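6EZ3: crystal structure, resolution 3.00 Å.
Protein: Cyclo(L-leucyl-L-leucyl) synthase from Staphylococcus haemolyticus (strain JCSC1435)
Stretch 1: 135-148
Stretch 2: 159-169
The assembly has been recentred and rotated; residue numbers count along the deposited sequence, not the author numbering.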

# COMPACT_ATOMS: atom_id res chain seq x y z
N PHE A 135 -11.76 -12.88 8.58
CA PHE A 135 -10.94 -12.14 7.64
C PHE A 135 -11.78 -11.12 6.91
O PHE A 135 -11.37 -9.96 6.85
N LYS A 136 -12.99 -11.52 6.43
CA LYS A 136 -13.93 -10.62 5.76
C LYS A 136 -14.19 -9.38 6.63
O LYS A 136 -14.04 -8.26 6.14
N ASN A 137 -14.48 -9.59 7.93
CA ASN A 137 -14.70 -8.52 8.90
C ASN A 137 -13.48 -7.60 9.01
O ASN A 137 -13.62 -6.38 8.90
N SER A 138 -12.27 -8.21 9.19
CA SER A 138 -11.00 -7.50 9.31
C SER A 138 -10.78 -6.59 8.10
O SER A 138 -10.39 -5.43 8.27
N CYS A 139 -11.12 -7.09 6.89
CA CYS A 139 -11.03 -6.31 5.65
C CYS A 139 -11.97 -5.10 5.68
O CYS A 139 -11.54 -3.99 5.32
N LEU A 140 -13.23 -5.32 6.10
CA LEU A 140 -14.27 -4.29 6.14
C LEU A 140 -13.94 -3.18 7.14
O LEU A 140 -14.26 -2.01 6.89
N LYS A 141 -13.23 -3.53 8.24
CA LYS A 141 -12.73 -2.58 9.23
C LYS A 141 -11.71 -1.64 8.54
O LYS A 141 -11.77 -0.42 8.73
N MET A 142 -10.81 -2.21 7.71
CA MET A 142 -9.81 -1.46 6.95
C MET A 142 -10.50 -0.58 5.91
O MET A 142 -10.12 0.58 5.75
N SER A 143 -11.55 -1.10 5.23
CA SER A 143 -12.36 -0.38 4.25
C SER A 143 -12.98 0.84 4.92
O SER A 143 -12.95 1.94 4.35
N LEU A 144 -13.51 0.66 6.16
CA LEU A 144 -14.12 1.72 6.96
C LEU A 144 -13.09 2.82 7.29
O LEU A 144 -13.41 4.00 7.16
N GLN A 145 -11.86 2.43 7.66
CA GLN A 145 -10.81 3.39 7.97
C GLN A 145 -10.35 4.15 6.75
O GLN A 145 -10.04 5.34 6.83
N ALA A 146 -10.32 3.46 5.59
CA ALA A 146 -9.92 4.02 4.30
C ALA A 146 -10.89 5.11 3.89
O ALA A 146 -10.46 6.15 3.43
N LEU A 147 -12.20 4.89 4.13
CA LEU A 147 -13.24 5.86 3.81
C LEU A 147 -13.13 7.10 4.69
O LEU A 147 -13.35 8.21 4.20
N GLN A 148 -12.77 6.91 5.96
CA GLN A 148 -12.59 7.97 6.95
C GLN A 148 -11.38 8.82 6.58
O GLN A 148 -11.53 10.04 6.44
N GLU A 159 -21.99 8.93 4.87
CA GLU A 159 -22.87 7.76 5.00
C GLU A 159 -22.07 6.46 4.95
O GLU A 159 -21.07 6.39 4.24
N ILE A 160 -22.55 5.42 5.68
CA ILE A 160 -21.95 4.09 5.78
C ILE A 160 -22.99 3.00 6.02
O ILE A 160 -23.86 3.15 6.89
N THR A 161 -22.87 1.89 5.28
CA THR A 161 -23.65 0.66 5.42
C THR A 161 -22.71 -0.53 5.22
O THR A 161 -21.58 -0.33 4.79
N ASP A 162 -23.14 -1.77 5.54
CA ASP A 162 -22.29 -2.95 5.36
C ASP A 162 -22.08 -3.30 3.88
O ASP A 162 -21.09 -3.95 3.54
N GLU A 163 -22.99 -2.81 3.01
CA GLU A 163 -22.96 -2.96 1.55
C GLU A 163 -21.83 -2.08 1.00
O GLU A 163 -21.06 -2.51 0.15
N THR A 164 -21.75 -0.83 1.52
CA THR A 164 -20.77 0.22 1.22
C THR A 164 -19.35 -0.33 1.46
O THR A 164 -18.47 -0.13 0.63
N LEU A 165 -19.15 -1.03 2.61
CA LEU A 165 -17.88 -1.60 3.05
C LEU A 165 -17.44 -2.77 2.21
O LEU A 165 -16.24 -2.93 2.02
N GLU A 166 -18.38 -3.59 1.68
CA GLU A 166 -18.04 -4.73 0.81
C GLU A 166 -17.52 -4.25 -0.56
O GLU A 166 -16.70 -4.91 -1.20
N TYR A 167 -18.02 -3.08 -1.01
CA TYR A 167 -17.59 -2.44 -2.25
C TYR A 167 -16.20 -1.86 -2.02
O TYR A 167 -15.29 -2.18 -2.79
N ALA A 168 -16.02 -1.06 -0.94
CA ALA A 168 -14.75 -0.43 -0.57
C ALA A 168 -13.64 -1.44 -0.29
O ALA A 168 -12.47 -1.11 -0.44
N ALA A 169 -14.01 -2.70 0.07
CA ALA A 169 -13.08 -3.79 0.36
C ALA A 169 -12.31 -4.27 -0.88
O ALA A 169 -11.23 -4.83 -0.75

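What holds the centre of this contact? The helix of 135-148 and the helix of 162-169 cross almost at right angles, 91° between their N-to-C directions, with axes 8.3 Å apart at closest approach. Perpendicular helices can share only a compact patch, and Leu165 fills the middle of it. Its CA-to-CB bond points toward the first helix, and with chi1 m and chi2 t its side chain sits as a knob in the hole formed by Leu140, Ser143, Leu144 and Leu147. The methyl CD2 does much of the work: Leu165 CD2 lies 3.8 Å from Leu144 CA, 3.9 Å from Leu144 CB and 3.8 Å from Leu147 CD1. Leu165 loses 73 Å² to the other stretch, the largest share of any residue here.

How does Leu140 answer that knob? Its CA-to-CB bond points sideways, yet the m, t rotamer brings the end of the side chain nearer to the second helix. Leu140 CD2 packs 3.8 Å from Leu165 CB and also reaches the backbone, 3.4 Å from Leu165 O and 3.6 Å from Glu166 N. The same methyl stands 3.8 Å from Glu166 CG, against the aliphatic part of that acidic side chain, and 4.3 Å from Ala169 CB. One methyl group thus touches residues one helical turn apart, Leu165 and Ala169, and the backbone between them.

What closes the apolar patch around Leu147? This buried leucine, also m, t, points toward the second stretch and gives up 59 Å². Its CD1 is a meeting point: Leu147 CD1 approaches Ile160 CD1 to 3.5 Å, Leu165 CD2 to 3.8 Å and Ala168 CB to 4.0 Å. Ile160, with both chi angles m, comes from the segment before the second helix, so the apolar surface extends beyond the helix itself. Leu144 (chi1 t, chi2 between wells) meets it too, with Leu144 CD2 4.1 Å from Ile160 CG1.

Where do the polar groups find partners? Ser143 points toward the second helix beside Ala168 and Ala169: Ser143 CB is 3.8 Å from Ala168 CB, and Ser143 OG is 3.3 Å from Ala169 CA. The short side chains suit a close approach, and the CA atoms of Ser143 and Ala169 are just 5.2 Å apart. With chi1 m, the hydroxyl turns back to its own helix, where Ser143 OG donates a hydrogen bond to Cys139 O at 2.8 Å; it therefore has a partner without needing one across the contact. At the edge, Lys136 is extended, all four chi angles t, and its end comes nearer the second helix although its CA-to-CB bond points sideways. There Lys136 NZ forms a salt bridge with Glu166 OE2 at 3.3 Å, which includes a weak hydrogen bond. It is the only hydrogen bond between the stretches, so the contact between them is mainly apolar.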

# COMPACT_ATOMS: atom_id res chain seq x y z
CB PHE A 135 -10.23 -13.10 6.68
CG PHE A 135 -9.48 -12.41 5.56
CD1 PHE A 135 -8.30 -11.71 5.82
CD2 PHE A 135 -9.92 -12.49 4.25
CE1 PHE A 135 -7.61 -11.07 4.79
CE2 PHE A 135 -9.23 -11.85 3.23
CZ PHE A 135 -8.08 -11.16 3.50
CB LYS A 136 -15.24 -11.33 5.40
CG LYS A 136 -16.21 -10.44 4.61
CD LYS A 136 -17.16 -11.25 3.73
CE LYS A 136 -18.16 -10.38 2.99
NZ LYS A 136 -19.02 -11.18 2.06
CB ASN A 137 -15.09 -9.09 10.27
CG ASN A 137 -15.03 -8.10 11.43
OD1 ASN A 137 -15.84 -7.16 11.53
ND2 ASN A 137 -14.07 -8.29 12.32
CB SER A 138 -9.84 -8.47 9.50
OG SER A 138 -9.58 -8.71 10.88
CB CYS A 139 -11.30 -7.18 4.43
SG CYS A 139 -10.03 -8.41 4.11
CB LEU A 140 -15.66 -4.91 6.40
CG LEU A 140 -16.09 -6.05 5.44
CD1 LEU A 140 -17.09 -6.97 6.12
CD2 LEU A 140 -16.66 -5.53 4.15
CB LYS A 141 -12.03 -3.32 10.37
CG LYS A 141 -12.96 -4.02 11.34
CD LYS A 141 -12.20 -4.58 12.53
CE LYS A 141 -12.46 -3.84 13.82
NZ LYS A 141 -11.29 -3.90 14.72
CB MET A 142 -8.75 -2.39 6.29
CG MET A 142 -8.05 -3.40 7.22
SD MET A 142 -7.10 -2.79 8.66
CE MET A 142 -8.30 -3.17 10.05
CB SER A 143 -13.48 -1.27 3.71
OG SER A 143 -13.05 -2.59 3.42
CB LEU A 144 -14.72 1.10 8.22
CG LEU A 144 -15.73 1.88 9.09
CD1 LEU A 144 -15.26 1.97 10.49
CD2 LEU A 144 -16.22 3.20 8.49
CB GLN A 145 -9.63 2.71 8.68
CG GLN A 145 -9.87 2.42 10.17
CD GLN A 145 -10.28 3.61 11.03
OE1 GLN A 145 -11.08 3.47 11.97
NE2 GLN A 145 -9.73 4.80 10.76
CB ALA A 146 -9.86 2.92 3.25
CB LEU A 147 -14.63 5.22 3.92
CG LEU A 147 -14.98 4.24 2.80
CD1 LEU A 147 -16.09 3.35 3.18
CD2 LEU A 147 -15.34 4.97 1.53
CB GLN A 148 -12.45 7.38 8.38
CG GLN A 148 -12.00 8.37 9.47
CD GLN A 148 -10.58 8.14 9.98
OE1 GLN A 148 -9.79 7.34 9.44
NE2 GLN A 148 -10.22 8.86 11.05
CB GLU A 159 -23.97 7.77 3.92
CG GLU A 159 -24.91 6.56 3.92
CD GLU A 159 -25.95 6.48 5.04
OE1 GLU A 159 -27.14 6.70 4.74
OE2 GLU A 159 -25.58 6.16 6.19
CB ILE A 160 -20.82 4.08 6.87
CG1 ILE A 160 -19.46 4.52 6.31
CG2 ILE A 160 -20.70 2.76 7.66
CD1 ILE A 160 -18.92 3.72 5.16
CB THR A 161 -24.94 0.67 4.56
OG1 THR A 161 -25.65 -0.55 4.78
CG2 THR A 161 -24.67 0.81 3.08
CB ASP A 162 -22.81 -4.14 6.16
CG ASP A 162 -22.65 -3.97 7.66
OD1 ASP A 162 -22.13 -4.90 8.31
OD2 ASP A 162 -23.05 -2.89 8.19
CB GLU A 163 -24.32 -2.52 0.93
CG GLU A 163 -25.41 -3.58 0.92
CD GLU A 163 -25.72 -4.24 2.25
OE1 GLU A 163 -25.75 -5.49 2.30
OE2 GLU A 163 -25.84 -3.51 3.26
CB THR A 164 -21.06 1.52 2.10
OG1 THR A 164 -22.33 2.11 1.82
CG2 THR A 164 -20.02 2.59 1.94
CB LEU A 165 -17.89 -1.94 4.54
CG LEU A 165 -18.13 -0.77 5.52
CD1 LEU A 165 -17.92 -1.21 6.95
CD2 LEU A 165 -17.22 0.42 5.24
CB GLU A 166 -19.25 -5.67 0.62
CG GLU A 166 -19.41 -6.70 1.73
CD GLU A 166 -20.80 -7.23 2.03
OE1 GLU A 166 -21.77 -6.43 2.04
OE2 GLU A 166 -20.90 -8.43 2.36
CB TYR A 167 -18.58 -1.34 -2.69
CG TYR A 167 -18.39 -0.87 -4.12
CD1 TYR A 167 -18.25 0.49 -4.42
CD2 TYR A 167 -18.39 -1.77 -5.18
CE1 TYR A 167 -18.10 0.93 -5.74
CE2 TYR A 167 -18.22 -1.35 -6.50
CZ TYR A 167 -18.10 0.01 -6.78
OH TYR A 167 -17.95 0.40 -8.09
CB ALA A 168 -14.95 0.49 0.62
CB ALA A 169 -13.81 -4.95 1.01